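Side-chain contacts in endoglucanase (Fervidobacterium pennivorans DSM 9078, PDB 6KDD), which probably hydrolyses beta-linked glucose polymers or oligomers, as a family 5 glycoside hydrolase built on a TIM barrel: residues 32-35 with 36-39; 81-84 with 85-88; 121-124 with 125-128; 178-181 with 182-185. All blocks are in the same frame, centred on the assembly; numbering follows the deposited sequence.

Overall arrangement
All four contacts sit on one (beta/alpha)8 barrel, and they follow one another along the chain without overlap. Contact 1 lies in the loop between strand 22-25 and helix 45-53, contact 2 on helix 78-93, contact 3 on helix 112-129, and contact 4 just after strand 174-177. Contacts 1 and 2, centres about 15 Å apart, are joined by the salt bridge of E35 with R83. Contacts 2 and 3, on separate helices, have centres about 14 Å apart. Contact 4 lies about 29 Å from contact 2, centre to centre. Contacts 1 and 4 belong to loops at the C-terminal end of the barrel, where family 5 enzymes have their active site, and contacts 2 and 3 to its outer helices.

Contact 1: residues 32-35 with 36-39; sequences APFE and GAWG
A37 turns its methyl back onto the preceding residues, where it rests over one face of the F34 ring, CB lying 3.7 Å from the ring centroid and 16° off its normal in a CH-pi contact. F34 meets it there because its CG is placed between the backbone N and the carbonyl carbon (chi1 54°), which stands the ring up against the turn. The same two residues are joined through the main chain, A37 N donating to F34 O at 3.2 Å. Between them, G36 takes a positive phi of 100°, where any side-chain carbon would collide with E35 O. A32, the buried member, makes the second CH-pi contact: its CB sits over a face of the W38 indole, 3.7 Å from the centroid of the five-membered ring. P33 adds to that indole, CD coming to 3.7 Å from W38 NE1, with the two side chains crossing at about a right angle. Elsewhere W38 meets the ring of H104. The residues form a type II turn, F34 to A37, overlapping a type I turn, G36 to G39, in the first strand-to-helix loop at the C-terminal end of the TIM barrel.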
ATOM      1  N   ALA A  32     -12.766   3.693  -0.464  1.00 19.89           N
ATOM      2  CA  ALA A  32     -14.159   3.285  -0.258  1.00 19.53           C
ATOM      3  C   ALA A  32     -14.944   3.739  -1.489  1.00 20.11           C
ATOM      4  O   ALA A  32     -14.391   4.458  -2.330  1.00 18.76           O
ATOM      5  CB  ALA A  32     -14.687   3.955   0.986  1.00 19.85           C
ATOM      6  N   PRO A  33     -16.229   3.351  -1.699  1.00 24.10           N
ATOM      7  CA  PRO A  33     -16.960   3.806  -2.895  1.00 21.36           C
ATOM      8  C   PRO A  33     -17.077   5.329  -2.936  1.00 22.38           C
ATOM      9  O   PRO A  33     -17.092   5.918  -4.018  1.00 22.99           O
ATOM     10  CB  PRO A  33     -18.343   3.095  -2.749  1.00 24.66           C
ATOM     11  CG  PRO A  33     -18.010   1.854  -1.944  1.00 24.80           C
ATOM     12  CD  PRO A  33     -17.025   2.390  -0.899  1.00 24.89           C
ATOM     13  N   PHE A  34     -17.098   5.972  -1.764  1.00 21.26           N
ATOM     14  CA  PHE A  34     -16.866   7.413  -1.682  1.00 21.11           C
ATOM     15  C   PHE A  34     -16.187   7.694  -0.353  1.00 20.65           C
ATOM     16  O   PHE A  34     -16.310   6.908   0.593  1.00 20.38           O
ATOM     17  CB  PHE A  34     -18.183   8.226  -1.785  1.00 23.99           C
ATOM     18  CG  PHE A  34     -19.254   7.827  -0.787  1.00 22.40           C
ATOM     19  CD1 PHE A  34     -19.285   8.373   0.495  1.00 20.27           C
ATOM     20  CD2 PHE A  34     -20.261   6.929  -1.141  1.00 21.87           C
ATOM     21  CE1 PHE A  34     -20.261   8.017   1.407  1.00 21.33           C
ATOM     22  CE2 PHE A  34     -21.233   6.561  -0.209  1.00 19.26           C
ATOM     23  CZ  PHE A  34     -21.255   7.121   1.046  1.00 19.73           C
ATOM     24  N   GLU A  35     -15.588   8.876  -0.232  1.00 20.88           N
ATOM     25  CA  GLU A  35     -14.834   9.205   0.987  1.00 20.69           C
ATOM     26  C   GLU A  35     -15.746   9.341   2.198  1.00 20.04           C
ATOM     27  O   GLU A  35     -16.705  10.124   2.200  1.00 22.36           O
ATOM     28  CB  GLU A  35     -14.036  10.513   0.826  1.00 22.80           C
ATOM     29  CG  GLU A  35     -12.937  10.656   1.877  1.00 24.40           C
ATOM     30  CD  GLU A  35     -12.106  11.945   1.807  1.00 26.26           C
ATOM     31  OE1 GLU A  35     -12.362  12.786   0.894  1.00 22.71           O
ATOM     32  OE2 GLU A  35     -11.191  12.089   2.641  1.00 24.21           O
ATOM     33  N   GLY A  36     -15.411   8.599   3.255  1.00 20.12           N
ATOM     34  CA  GLY A  36     -16.156   8.611   4.517  1.00 18.82           C
ATOM     35  C   GLY A  36     -17.102   7.408   4.647  1.00 20.59           C
ATOM     36  O   GLY A  36     -17.506   7.073   5.742  1.00 22.45           O
ATOM     37  N   ALA A  37     -17.451   6.745   3.543  1.00 20.51           N
ATOM     38  CA  ALA A  37     -18.328   5.586   3.607  1.00 19.18           C
ATOM     39  C   ALA A  37     -17.776   4.525   4.562  1.00 24.88           C
ATOM     40  O   ALA A  37     -18.564   3.780   5.157  1.00 22.13           O
ATOM     41  CB  ALA A  37     -18.509   5.009   2.229  1.00 19.94           C
ATOM     42  N   TRP A  38     -16.428   4.407   4.664  1.00 19.81           N
ATOM     43  CA  TRP A  38     -15.865   3.312   5.443  1.00 21.53           C
ATOM     44  C   TRP A  38     -15.282   3.856   6.741  1.00 22.16           C
ATOM     45  O   TRP A  38     -14.521   3.164   7.382  1.00 21.16           O
ATOM     46  CB  TRP A  38     -14.807   2.532   4.642  1.00 20.80           C
ATOM     47  CG  TRP A  38     -15.366   1.661   3.563  1.00 21.13           C
ATOM     48  CD1 TRP A  38     -16.683   1.420   3.290  1.00 24.06           C
ATOM     49  CD2 TRP A  38     -14.617   0.860   2.645  1.00 22.55           C
ATOM     50  NE1 TRP A  38     -16.803   0.543   2.259  1.00 20.98           N
ATOM     51  CE2 TRP A  38     -15.557   0.173   1.843  1.00 23.54           C
ATOM     52  CE3 TRP A  38     -13.243   0.681   2.409  1.00 19.05           C
ATOM     53  CZ2 TRP A  38     -15.165  -0.721   0.851  1.00 23.07           C
ATOM     54  CZ3 TRP A  38     -12.870  -0.217   1.428  1.00 21.78           C
ATOM     55  CH2 TRP A  38     -13.806  -0.909   0.666  1.00 22.58           C
ATOM     56  N   GLY A  39     -15.592   5.106   7.093  1.00 20.23           N
ATOM     57  CA  GLY A  39     -15.395   5.518   8.475  1.00 25.05           C
ATOM     58  C   GLY A  39     -14.343   6.619   8.605  1.00 24.95           C
ATOM     59  O   GLY A  39     -14.246   7.221   9.670  1.00 25.74           O
TER

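Contact 2: residues 81-84 with 85-88; sequences LERV and KHVV. With NI (nickel (II) ion), chain C.
L81 O receives the N-H of K85, 2.8 Å from K85 N, in one of four successive i to i+4 bonds that run through to V84 and V88. On one flank of this helix the guanidinium of R83 lies flat on a valine methyl: V87 CG2 sits over the centre of its face, 3.7 Å from R83 CZ. R83 gets there with CG anti to its backbone N (chi1 174°) and a bend at chi2. Its polar edge is held from outside the helix, NE by a salt bridge with E35 and NH2 by the carbonyl of I42, which restricts the rotation of the group. H86 lies obliquely beside it, CD2 being 3.7 Å from R83 NH1 with ring and guanidinium planes 28° apart. H86 ND1 coordinates a nickel ion at 2.1 Å, which also carries a water. The other ring nitrogen, NE2, is hydrogen-bonded to D44. Toward the buried side V84 CG1 approaches V88 CG2 to 4.1 Å. Such i to i+3 and i to i+4 packing is that of a regular alpha helix, here the one linking strands 57-60 and 97-101 in a beta-alpha-beta crossover of the barrel.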
ATOM      1  N   LEU A  81     -10.543  14.751  -8.677  1.00 27.02           N
ATOM      2  CA  LEU A  81      -9.119  15.026  -8.843  1.00 26.18           C
ATOM      3  C   LEU A  81      -8.665  16.129  -7.895  1.00 22.73           C
ATOM      4  O   LEU A  81      -7.532  16.064  -7.413  1.00 22.39           O
ATOM      5  CB  LEU A  81      -8.781  15.424 -10.294  1.00 27.25           C
ATOM      6  CG  LEU A  81      -8.180  14.304 -11.120  1.00 31.46           C
ATOM      7  CD1 LEU A  81      -8.151  14.661 -12.602  1.00 38.84           C
ATOM      8  CD2 LEU A  81      -6.809  13.895 -10.595  1.00 29.87           C
ATOM      9  N   GLU A  82      -9.498  17.172  -7.713  1.00 24.02           N
ATOM     10  CA  GLU A  82      -9.138  18.297  -6.839  1.00 26.27           C
ATOM     11  C   GLU A  82      -9.069  17.870  -5.376  1.00 22.41           C
ATOM     12  O   GLU A  82      -8.229  18.351  -4.612  1.00 20.52           O
ATOM     13  CB  GLU A  82     -10.145  19.447  -6.893  1.00 30.94           C
ATOM     14  CG  GLU A  82     -10.468  19.875  -8.300  1.00 43.30           C
ATOM     15  CD  GLU A  82      -9.502  20.803  -9.008  1.00 52.45           C
ATOM     16  OE1 GLU A  82      -8.300  20.834  -8.622  1.00 48.86           O
ATOM     17  OE2 GLU A  82      -9.967  21.511  -9.951  1.00 54.86           O
ATOM     18  N   ARG A  83      -9.981  16.990  -4.973  1.00 20.94           N
ATOM     19  CA  ARG A  83      -9.879  16.400  -3.643  1.00 22.18           C
ATOM     20  C   ARG A  83      -8.570  15.613  -3.462  1.00 17.92           C
ATOM     21  O   ARG A  83      -7.923  15.763  -2.421  1.00 20.39           O
ATOM     22  CB  ARG A  83     -11.095  15.523  -3.307  1.00 22.17           C
ATOM     23  CG  ARG A  83     -10.934  14.795  -1.982  1.00 25.38           C
ATOM     24  CD  ARG A  83     -10.946  15.779  -0.838  1.00 23.32           C
ATOM     25  NE  ARG A  83     -10.881  15.049   0.417  1.00 26.76           N
ATOM     26  CZ  ARG A  83     -10.315  15.493   1.552  1.00 26.49           C
ATOM     27  NH1 ARG A  83      -9.755  16.693   1.613  1.00 22.35           N
ATOM     28  NH2 ARG A  83     -10.243  14.687   2.599  1.00 24.02           N
ATOM     29  N   VAL A  84      -8.202  14.742  -4.403  1.00 16.43           N
ATOM     30  CA  VAL A  84      -6.960  14.004  -4.245  1.00 17.40           C
ATOM     31  C   VAL A  84      -5.799  15.018  -4.255  1.00 18.07           C
ATOM     32  O   VAL A  84      -4.883  14.898  -3.469  1.00 17.75           O
ATOM     33  CB  VAL A  84      -6.789  12.903  -5.317  1.00 16.75           C
ATOM     34  CG1 VAL A  84      -5.405  12.283  -5.321  1.00 14.21           C
ATOM     35  CG2 VAL A  84      -7.908  11.844  -5.259  1.00 18.71           C
ATOM     36  N   LYS A  85      -5.852  16.038  -5.127  1.00 17.97           N
ATOM     37  CA  LYS A  85      -4.775  17.045  -5.123  1.00 18.26           C
ATOM     38  C   LYS A  85      -4.610  17.693  -3.749  1.00 18.15           C
ATOM     39  O   LYS A  85      -3.471  17.902  -3.273  1.00 19.57           O
ATOM     40  CB  LYS A  85      -5.006  18.108  -6.206  1.00 18.50           C
ATOM     41  CG  LYS A  85      -3.923  19.193  -6.285  1.00 21.46           C
ATOM     42  CD  LYS A  85      -4.210  20.154  -7.411  1.00 21.87           C
ATOM     43  CE  LYS A  85      -3.431  21.459  -7.452  1.00 29.83           C
ATOM     44  NZ  LYS A  85      -2.283  21.530  -6.530  1.00 26.20           N
ATOM     45  N   HIS A  86      -5.736  18.062  -3.105  1.00 17.42           N
ATOM     46  CA  HIS A  86      -5.691  18.657  -1.771  1.00 19.28           C
ATOM     47  C   HIS A  86      -4.958  17.779  -0.753  1.00 22.22           C
ATOM     48  O   HIS A  86      -4.135  18.257   0.055  1.00 18.34           O
ATOM     49  CB  HIS A  86      -7.093  19.124  -1.307  1.00 20.10           C
ATOM     50  CG  HIS A  86      -7.094  19.740   0.042  1.00 22.22           C
ATOM     51  ND1 HIS A  86      -7.014  21.105   0.245  1.00 24.57           N
ATOM     52  CD2 HIS A  86      -7.072  19.178   1.269  1.00 23.16           C
ATOM     53  CE1 HIS A  86      -7.043  21.374   1.527  1.00 24.74           C
ATOM     54  NE2 HIS A  86      -7.044  20.212   2.184  1.00 25.39           N
ATOM     55  N   VAL A  87      -5.336  16.487  -0.728  1.00 19.20           N
ATOM     56  CA  VAL A  87      -4.753  15.530   0.193  1.00 20.43           C
ATOM     57  C   VAL A  87      -3.258  15.388  -0.068  1.00 19.43           C
ATOM     58  O   VAL A  87      -2.443  15.426   0.872  1.00 18.93           O
ATOM     59  CB  VAL A  87      -5.478  14.163   0.075  1.00 19.06           C
ATOM     60  CG1 VAL A  87      -4.779  13.064   0.879  1.00 22.98           C
ATOM     61  CG2 VAL A  87      -6.960  14.315   0.472  1.00 20.99           C
ATOM     62  N   VAL A  88      -2.906  15.118  -1.329  1.00 20.60           N
ATOM     63  CA  VAL A  88      -1.501  14.991  -1.702  1.00 17.85           C
ATOM     64  C   VAL A  88      -0.727  16.245  -1.264  1.00 18.64           C
ATOM     65  O   VAL A  88       0.359  16.140  -0.687  1.00 17.70           O
ATOM     66  CB  VAL A  88      -1.380  14.749  -3.219  1.00 20.24           C
ATOM     67  CG1 VAL A  88       0.029  15.029  -3.698  1.00 19.06           C
ATOM     68  CG2 VAL A  88      -1.800  13.336  -3.582  1.00 24.74           C
TER
HETATM   69 NI    NI C 402      -6.776  22.637  -1.237  1.00 41.57          NI
HETATM   70  O   HOH W   1      -8.265  24.403  -0.152  1.00 53.11           O

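Contact 3: residues 121-124 with 125-128; sequences EIWR and QIAK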
ATOM      1  N   GLU A 121      -5.991   4.290 -18.908  1.00 28.78           N
ATOM      2  CA  GLU A 121      -6.461   5.650 -19.125  1.00 31.70           C
ATOM      3  C   GLU A 121      -6.547   6.428 -17.814  1.00 33.49           C
ATOM      4  O   GLU A 121      -6.321   7.644 -17.789  1.00 23.59           O
ATOM      5  CB  GLU A 121      -7.821   5.654 -19.828  1.00 31.77           C
ATOM      6  CG  GLU A 121      -7.723   5.334 -21.326  1.00 37.44           C
ATOM      7  CD  GLU A 121      -6.643   6.082 -22.100  1.00 41.11           C
ATOM      8  OE1 GLU A 121      -6.559   7.328 -21.975  1.00 41.39           O
ATOM      9  OE2 GLU A 121      -5.849   5.424 -22.790  1.00 42.86           O
ATOM     10  N   ILE A 122      -6.910   5.724 -16.730  1.00 27.61           N
ATOM     11  CA  ILE A 122      -6.903   6.349 -15.415  1.00 25.47           C
ATOM     12  C   ILE A 122      -5.505   6.870 -15.159  1.00 23.25           C
ATOM     13  O   ILE A 122      -5.328   8.046 -14.822  1.00 32.72           O
ATOM     14  CB  ILE A 122      -7.419   5.375 -14.315  1.00 25.98           C
ATOM     15  CG1 ILE A 122      -8.936   5.237 -14.431  1.00 23.37           C
ATOM     16  CG2 ILE A 122      -7.043   5.892 -12.922  1.00 25.64           C
ATOM     17  CD1 ILE A 122      -9.571   4.112 -13.586  1.00 29.30           C
ATOM     18  N   TRP A 123      -4.516   6.003 -15.332  1.00 23.84           N
ATOM     19  CA  TRP A 123      -3.144   6.368 -15.085  1.00 25.12           C
ATOM     20  C   TRP A 123      -2.655   7.444 -16.056  1.00 30.30           C
ATOM     21  O   TRP A 123      -1.782   8.221 -15.687  1.00 23.70           O
ATOM     22  CB  TRP A 123      -2.240   5.142 -15.003  1.00 25.65           C
ATOM     23  CG  TRP A 123      -2.260   4.665 -13.582  1.00 30.66           C
ATOM     24  CD1 TRP A 123      -2.823   3.527 -13.060  1.00 30.75           C
ATOM     25  CD2 TRP A 123      -1.774   5.433 -12.471  1.00 25.00           C
ATOM     26  NE1 TRP A 123      -2.638   3.501 -11.697  1.00 28.02           N
ATOM     27  CE2 TRP A 123      -1.981   4.648 -11.314  1.00 26.41           C
ATOM     28  CE3 TRP A 123      -1.114   6.671 -12.367  1.00 23.21           C
ATOM     29  CZ2 TRP A 123      -1.646   5.133 -10.049  1.00 25.03           C
ATOM     30  CZ3 TRP A 123      -0.724   7.116 -11.124  1.00 24.37           C
ATOM     31  CH2 TRP A 123      -1.017   6.365  -9.979  1.00 23.07           C
ATOM     32  N   ARG A 124      -3.212   7.488 -17.280  1.00 28.69           N
ATOM     33  CA  ARG A 124      -2.753   8.500 -18.228  1.00 27.50           C
ATOM     34  C   ARG A 124      -3.098   9.870 -17.638  1.00 27.46           C
ATOM     35  O   ARG A 124      -2.260  10.779 -17.628  1.00 30.27           O
ATOM     36  CB  ARG A 124      -3.401   8.320 -19.613  1.00 28.70           C
ATOM     37  CG  ARG A 124      -2.969   9.376 -20.636  1.00 30.94           C
ATOM     38  CD  ARG A 124      -3.863   9.416 -21.883  1.00 33.78           C
ATOM     39  NE  ARG A 124      -4.035   8.079 -22.471  1.00 36.51           N
ATOM     40  CZ  ARG A 124      -3.112   7.414 -23.175  1.00 37.91           C
ATOM     41  NH1 ARG A 124      -1.928   7.941 -23.427  1.00 44.59           N
ATOM     42  NH2 ARG A 124      -3.373   6.202 -23.640  1.00 42.16           N
ATOM     43  N   GLN A 125      -4.311   9.970 -17.094  1.00 25.11           N
ATOM     44  CA  GLN A 125      -4.836  11.204 -16.552  1.00 27.87           C
ATOM     45  C   GLN A 125      -4.104  11.606 -15.276  1.00 30.24           C
ATOM     46  O   GLN A 125      -3.809  12.788 -15.070  1.00 23.11           O
ATOM     47  CB  GLN A 125      -6.321  11.059 -16.284  1.00 26.95           C
ATOM     48  CG  GLN A 125      -7.127  11.046 -17.578  1.00 31.35           C
ATOM     49  CD  GLN A 125      -8.529  10.681 -17.192  1.00 27.46           C
ATOM     50  OE1 GLN A 125      -9.314  11.526 -16.801  1.00 31.06           O
ATOM     51  NE2 GLN A 125      -8.835   9.389 -17.247  1.00 34.87           N
ATOM     52  N   ILE A 126      -3.853  10.629 -14.397  1.00 25.81           N
ATOM     53  CA  ILE A 126      -3.286  10.976 -13.099  1.00 25.84           C
ATOM     54  C   ILE A 126      -1.871  11.446 -13.378  1.00 26.10           C
ATOM     55  O   ILE A 126      -1.394  12.424 -12.795  1.00 26.45           O
ATOM     56  CB  ILE A 126      -3.279   9.766 -12.140  1.00 23.65           C
ATOM     57  CG1 ILE A 126      -4.689   9.275 -11.834  1.00 22.89           C
ATOM     58  CG2 ILE A 126      -2.504  10.086 -10.854  1.00 23.06           C
ATOM     59  CD1 ILE A 126      -4.715   7.855 -11.233  1.00 24.95           C
ATOM     60  N   ALA A 127      -1.186  10.682 -14.223  1.00 23.16           N
ATOM     61  CA  ALA A 127       0.206  10.953 -14.535  1.00 27.53           C
ATOM     62  C   ALA A 127       0.334  12.351 -15.136  1.00 27.38           C
ATOM     63  O   ALA A 127       1.267  13.081 -14.789  1.00 27.95           O
ATOM     64  CB  ALA A 127       0.765   9.873 -15.446  1.00 29.52           C
ATOM     65  N   LYS A 128      -0.644  12.730 -15.964  1.00 29.66           N
ATOM     66  CA  LYS A 128      -0.620  14.040 -16.603  1.00 33.40           C
ATOM     67  C   LYS A 128      -0.877  15.127 -15.566  1.00 32.63           C
ATOM     68  O   LYS A 128      -0.151  16.112 -15.512  1.00 26.30           O
ATOM     69  CB  LYS A 128      -1.686  14.145 -17.695  1.00 35.61           C
ATOM     70  CG  LYS A 128      -1.204  13.669 -19.059  1.00 48.82           C
ATOM     71  CD  LYS A 128      -2.160  13.957 -20.197  1.00 49.33           C
ATOM     72  CE  LYS A 128      -1.653  13.432 -21.521  1.00 50.37           C
ATOM     73  NZ  LYS A 128      -2.770  12.916 -22.344  1.00 48.03           N
TER
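Through residues 121-128 the backbone is continuous alpha helix, each N-H from Q125 to K128 bonding to the carbonyl four residues earlier. E121 O accepts both Q125 N and, at 3.1 Å, Q125 NE2; the two donors reach it from opposite faces of the carbonyl plane, NE2 standing 59° out of it. Q125 CG lies beside its backbone N, opposite the carbonyl carbon (chi1 -73°), and the extended chain beyond carries NE2 back to that oxygen. Q125 NE2 also bonds to the carbonyl of Y74, and Q125 OE1 takes the N-H of I76, tying the helix to a nearby loop. On the inner side, I126 CD1 lies over the six-membered ring of W123, 3.9 Å from its centroid and only 7° off the normal, and presses tightly on I122 CG2. I126 CG2 reaches W123 CZ3 at 3.5 Å. W123 NE1 bonds to the carbonyl of I141. Toward solvent, R124 grips E121 side-on in a salt bridge, R124 NE to E121 OE1 and R124 NH2 to the syn lone pair of E121 OE2, each 2.7 Å. K128 NZ runs alongside, 3.7 Å from R124 CD. The chemistry implies a two-sided helix: a carboxylate probably offsets positive charge outside, and hydrocarbon faces inward.

Contact 4: residues 178-181 with 182-185; sequences APNW and AHYS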
ATOM      1  N   ALA A 178       3.400  -7.202  -6.269  1.00 27.73           N
ATOM      2  CA  ALA A 178       3.253  -8.626  -6.555  1.00 27.77           C
ATOM      3  C   ALA A 178       1.788  -8.997  -6.792  1.00 28.14           C
ATOM      4  O   ALA A 178       0.883  -8.351  -6.271  1.00 27.61           O
ATOM      5  CB  ALA A 178       3.935  -9.449  -5.483  1.00 24.16           C
ATOM      6  N   PRO A 179       1.475 -10.035  -7.630  1.00 29.02           N
ATOM      7  CA  PRO A 179       0.091 -10.476  -7.822  1.00 26.25           C
ATOM      8  C   PRO A 179      -0.321 -11.377  -6.639  1.00 24.94           C
ATOM      9  O   PRO A 179       0.382 -11.408  -5.622  1.00 26.81           O
ATOM     10  CB  PRO A 179       0.195 -11.229  -9.165  1.00 28.10           C
ATOM     11  CG  PRO A 179       1.570 -11.827  -9.122  1.00 30.14           C
ATOM     12  CD  PRO A 179       2.445 -10.783  -8.465  1.00 30.41           C
ATOM     13  N   ASN A 180      -1.476 -12.030  -6.742  1.00 25.59           N
ATOM     14  CA  ASN A 180      -2.019 -12.883  -5.668  1.00 29.34           C
ATOM     15  C   ASN A 180      -2.141 -12.102  -4.356  1.00 26.93           C
ATOM     16  O   ASN A 180      -1.678 -12.557  -3.302  1.00 26.10           O
ATOM     17  CB  ASN A 180      -1.254 -14.197  -5.494  1.00 29.60           C
ATOM     18  CG  ASN A 180      -1.834 -15.147  -4.451  1.00 34.41           C
ATOM     19  OD1 ASN A 180      -1.099 -15.854  -3.749  1.00 39.41           O
ATOM     20  ND2 ASN A 180      -3.153 -15.220  -4.351  1.00 31.34           N
ATOM     21  N   TRP A 181      -2.820 -10.946  -4.429  1.00 25.15           N
ATOM     22  CA  TRP A 181      -3.060 -10.044  -3.296  1.00 23.34           C
ATOM     23  C   TRP A 181      -1.751  -9.488  -2.747  1.00 26.19           C
ATOM     24  O   TRP A 181      -1.701  -9.193  -1.556  1.00 28.67           O
ATOM     25  CB  TRP A 181      -3.840 -10.715  -2.153  1.00 23.16           C
ATOM     26  CG  TRP A 181      -5.125 -11.369  -2.547  1.00 24.28           C
ATOM     27  CD1 TRP A 181      -5.319 -12.715  -2.662  1.00 24.67           C
ATOM     28  CD2 TRP A 181      -6.388 -10.752  -2.864  1.00 26.00           C
ATOM     29  NE1 TRP A 181      -6.609 -12.980  -3.027  1.00 26.30           N
ATOM     30  CE2 TRP A 181      -7.281 -11.793  -3.196  1.00 26.28           C
ATOM     31  CE3 TRP A 181      -6.844  -9.437  -2.975  1.00 23.87           C
ATOM     32  CZ2 TRP A 181      -8.618 -11.564  -3.511  1.00 24.74           C
ATOM     33  CZ3 TRP A 181      -8.154  -9.205  -3.323  1.00 26.43           C
ATOM     34  CH2 TRP A 181      -9.031 -10.253  -3.590  1.00 28.92           C
ATOM     35  N   ALA A 182      -0.708  -9.363  -3.584  1.00 23.62           N
ATOM     36  CA  ALA A 182       0.651  -9.004  -3.164  1.00 27.37           C
ATOM     37  C   ALA A 182       1.200  -9.883  -2.029  1.00 24.76           C
ATOM     38  O   ALA A 182       1.894  -9.400  -1.145  1.00 23.15           O
ATOM     39  CB  ALA A 182       0.762  -7.507  -2.825  1.00 23.79           C
ATOM     40  N   HIS A 183       0.904 -11.187  -2.046  1.00 28.69           N
ATOM     41  CA  HIS A 183       1.500 -12.147  -1.129  1.00 27.62           C
ATOM     42  C   HIS A 183       3.010 -12.211  -1.320  1.00 27.48           C
ATOM     43  O   HIS A 183       3.484 -12.110  -2.455  1.00 28.24           O
ATOM     44  CB  HIS A 183       0.900 -13.528  -1.412  1.00 27.74           C
ATOM     45  CG  HIS A 183       1.038 -14.474  -0.271  1.00 30.52           C
ATOM     46  ND1 HIS A 183       2.042 -15.422  -0.217  1.00 33.49           N
ATOM     47  CD2 HIS A 183       0.329 -14.594   0.866  1.00 32.40           C
ATOM     48  CE1 HIS A 183       1.924 -16.103   0.904  1.00 33.92           C
ATOM     49  NE2 HIS A 183       0.888 -15.608   1.582  1.00 33.69           N
ATOM     50  N   TYR A 184       3.745 -12.384  -0.205  1.00 26.19           N
ATOM     51  CA  TYR A 184       5.202 -12.392  -0.195  1.00 27.16           C
ATOM     52  C   TYR A 184       5.700 -13.436  -1.201  1.00 30.30           C
ATOM     53  O   TYR A 184       6.698 -13.211  -1.900  1.00 27.01           O
ATOM     54  CB  TYR A 184       5.752 -12.647   1.222  1.00 32.74           C
ATOM     55  CG  TYR A 184       5.787 -14.114   1.588  1.00 31.63           C
ATOM     56  CD1 TYR A 184       6.819 -14.931   1.130  1.00 36.51           C
ATOM     57  CD2 TYR A 184       4.752 -14.704   2.302  1.00 36.75           C
ATOM     58  CE1 TYR A 184       6.849 -16.286   1.403  1.00 35.80           C
ATOM     59  CE2 TYR A 184       4.764 -16.065   2.580  1.00 39.08           C
ATOM     60  CZ  TYR A 184       5.814 -16.846   2.129  1.00 39.15           C
ATOM     61  OH  TYR A 184       5.845 -18.177   2.410  1.00 44.19           O
ATOM     62  N   SER A 185       4.966 -14.560  -1.289  1.00 31.99           N
ATOM     63  CA  SER A 185       5.375 -15.676  -2.123  1.00 37.68           C
ATOM     64  C   SER A 185       5.316 -15.309  -3.607  1.00 38.41           C
ATOM     65  O   SER A 185       6.088 -15.850  -4.382  1.00 39.54           O
ATOM     66  CB  SER A 185       4.615 -16.942  -1.798  1.00 34.43           C
ATOM     67  OG  SER A 185       3.278 -16.859  -2.274  1.00 36.58           O
TER
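The side chain of N180 runs alongside that of H183 and points the same way, its OD1 coming to 3.9 Å from H183 CB, with the amide and imidazole planes 37° apart. Both side chains leave the backbone in much the same way, CG anti to the backbone N in each (chi1 -176° for N180), which sets the pair abreast. At their base the main chain closes the turn: H183 N donates to N180 O at 3.2 Å, the donor standing well above the carbonyl plane. N180, W181 and A182 all have positive phi and psi, a short left-handed helical twist that is uncommon among residues other than glycine. The twist brings A182 back over the start of the segment, where its CA makes a CH...O contact with A178 O at 3.2 Å, and A178 CB lies 4.0 Å from the same A182 CA. This turn directly follows strand 174-177, the fifth strand of the TIM barrel, and so lies at the C-terminal end of the barrel, where family 5 enzymes have their substrate cleft. W181 extends away from the turn to touch E144 and A146 in the loop after the fourth strand, while A182 packs on H203 of the sixth. Rotation of the H183 ring about CB-CG is probably restricted by bonds at both nitrogens. H183 ND1 accepts from S185 N at 3.2 Å, the donor tilted 35° from the ring plane, and shares a hydrogen bond with S185 OG at 2.8 Å, whereas H183 NE2 is bonded to E206.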